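Local coordinates for Vlm2 (Streptomyces tsusimaensis, PDB 6ECB), which is represented here by its thioesterase domain, the part of this valinomycin synthetase that probably releases the depsipeptide from an acyl-enzyme intermediate, at residues G104-G109 with R130-I135. Residues are numbered along the deposited sequence; the frame is centred on the assembly and turned at random.
Sequences GVYIGG and RPKGLI
Tyr106 lies between Lys132 and Ile135, its CG anti to the carbonyl carbon (chi1 -66°). Over one ring face comes Ile135 CD1, 4.0 Å from the centroid of the Tyr106 ring, a CH-pi contact near the rim. Over the opposite face passes the aliphatic chain of Lys132, with CG 4.2 Å from the Tyr106 centroid, also CH-pi; the chain crosses obliquely over the hydroxyl end of the ring, CD near CZ and CE2, and CE comes 3.3 Å from Tyr106 OH. That hydroxyl is hydrogen-bonded to the carbonyl O of Cys293. Gly133 passes at the ring edge, where a side chain would come tight against Tyr106 CE1. An alanine here in place of Tyr106 would remove the ring and its bond to Cys293, and would probably leave Ile135 CD1 and the Lys132 chain more loosely packed. The backbones pair in parallel at Ile107 with Leu134 and Gly108 with Ile135. Before these bridges, Lys132 N reaches Val105 O at 2.8 Å from above the plane of that carbonyl. Ile135 N approaches Ile107 O in the plane of the Ile107 carbonyl, nearly straight (168°). Ile107 N to Gly133 O and Gly109 N to Ile135 O complete the pairing. On the sheet face carrying Ile107 and Leu134, Ile107 CG1 touches Pro131 CG at 3.8 Å, and Ile107 and Leu134 both pack on Ala117 of helix 112-126. Strands 105-110 and 134-137 with that helix form a beta-alpha-beta crossover of the alpha/beta-hydrolase fold, the first strand leading into a probable nucleophile elbow that begins at Gly109.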
loop_
_atom_site.group_PDB
_atom_site.type_symbol
_atom_site.label_atom_id
_atom_site.label_comp_id
_atom_site.label_asym_id
_atom_site.label_seq_id
_atom_site.Cartn_x
_atom_site.Cartn_y
_atom_site.Cartn_z
ATOM N N GLY A 104 17.786 8.282 -4.915
ATOM C CA GLY A 104 16.825 9.331 -4.651
ATOM C C GLY A 104 15.375 8.886 -4.612
ATOM O O GLY A 104 14.488 9.746 -4.522
ATOM N N VAL A 105 15.098 7.584 -4.713
ATOM C CA VAL A 105 13.723 7.083 -4.784
ATOM C C VAL A 105 13.543 5.990 -3.743
ATOM O O VAL A 105 14.241 4.970 -3.780
ATOM C CB VAL A 105 13.381 6.528 -6.179
ATOM C CG1 VAL A 105 11.920 6.066 -6.213
ATOM C CG2 VAL A 105 13.641 7.580 -7.225
ATOM N N TYR A 106 12.598 6.192 -2.833
ATOM C CA TYR A 106 12.210 5.180 -1.873
ATOM C C TYR A 106 11.220 4.201 -2.481
ATOM O O TYR A 106 10.448 4.542 -3.385
ATOM C CB TYR A 106 11.517 5.804 -0.676
ATOM C CG TYR A 106 12.350 6.697 0.186
ATOM C CD1 TYR A 106 13.076 6.173 1.240
ATOM C CD2 TYR A 106 12.386 8.069 -0.034
ATOM C CE1 TYR A 106 13.831 7.002 2.081
ATOM C CE2 TYR A 106 13.134 8.923 0.800
ATOM C CZ TYR A 106 13.857 8.360 1.856
ATOM O OH TYR A 106 14.594 9.153 2.692
ATOM N N ILE A 107 11.189 3.002 -1.908
ATOM C CA ILE A 107 10.080 2.080 -2.081
ATOM C C ILE A 107 9.286 2.092 -0.787
ATOM O O ILE A 107 9.874 2.066 0.295
ATOM C CB ILE A 107 10.547 0.646 -2.405
ATOM C CG1 ILE A 107 11.629 0.599 -3.496
ATOM C CG2 ILE A 107 9.355 -0.190 -2.805
ATOM C CD1 ILE A 107 11.305 1.258 -4.815
ATOM N N GLY A 108 7.949 2.120 -0.884
ATOM C CA GLY A 108 7.130 2.137 0.310
ATOM C C GLY A 108 5.909 1.249 0.183
ATOM O O GLY A 108 5.514 0.847 -0.913
ATOM N N GLY A 109 5.309 0.960 1.334
ATOM C CA GLY A 109 4.053 0.220 1.314
ATOM C C GLY A 109 3.363 0.103 2.649
ATOM O O GLY A 109 4.011 0.090 3.700
ATOM N N ARG A 130 19.514 0.573 -6.813
ATOM C CA ARG A 130 19.521 0.782 -5.369
ATOM C C ARG A 130 18.586 1.908 -4.952
ATOM O O ARG A 130 18.937 3.097 -5.087
ATOM C CB ARG A 130 20.940 1.073 -4.891
ATOM C CG ARG A 130 21.064 1.156 -3.369
ATOM C CD ARG A 130 22.472 1.551 -2.950
ATOM N NE ARG A 130 22.591 1.601 -1.490
ATOM C CZ ARG A 130 22.848 0.550 -0.709
ATOM N NH1 ARG A 130 23.067 -0.665 -1.215
ATOM N NH2 ARG A 130 22.914 0.726 0.605
ATOM N N PRO A 131 17.406 1.592 -4.427
ATOM C CA PRO A 131 16.534 2.645 -3.892
ATOM C C PRO A 131 17.202 3.337 -2.710
ATOM O O PRO A 131 18.115 2.804 -2.066
ATOM C CB PRO A 131 15.277 1.882 -3.450
ATOM C CG PRO A 131 15.331 0.564 -4.202
ATOM C CD PRO A 131 16.820 0.256 -4.261
ATOM N N LYS A 132 16.698 4.534 -2.415
ATOM C CA LYS A 132 17.178 5.311 -1.282
ATOM C C LYS A 132 16.883 4.639 0.051
ATOM O O LYS A 132 17.665 4.782 0.996
ATOM C CB LYS A 132 16.533 6.691 -1.330
ATOM C CG LYS A 132 17.061 7.671 -0.305
ATOM C CD LYS A 132 16.511 9.051 -0.611
ATOM C CE LYS A 132 16.828 10.017 0.489
ATOM N NZ LYS A 132 18.256 10.240 0.534
ATOM N N GLY A 133 15.780 3.912 0.149
ATOM C CA GLY A 133 15.362 3.318 1.407
ATOM C C GLY A 133 14.031 2.633 1.219
ATOM O O GLY A 133 13.398 2.723 0.157
ATOM N N LEU A 134 13.625 1.931 2.265
ATOM C CA LEU A 134 12.328 1.272 2.328
ATOM C C LEU A 134 11.492 1.935 3.409
ATOM O O LEU A 134 11.940 2.066 4.550
ATOM C CB LEU A 134 12.489 -0.212 2.628
ATOM C CG LEU A 134 11.222 -1.011 2.920
ATOM C CD1 LEU A 134 10.410 -1.168 1.641
ATOM C CD2 LEU A 134 11.598 -2.386 3.445
ATOM N N ILE A 135 10.277 2.355 3.042
ATOM C CA ILE A 135 9.327 2.967 3.957
ATOM C C ILE A 135 8.220 1.950 4.222
ATOM O O ILE A 135 7.442 1.609 3.317
ATOM C CB ILE A 135 8.763 4.269 3.379
ATOM C CG1 ILE A 135 9.894 5.286 3.238
ATOM C CG2 ILE A 135 7.565 4.787 4.208
ATOM C CD1 ILE A 135 9.502 6.564 2.502
#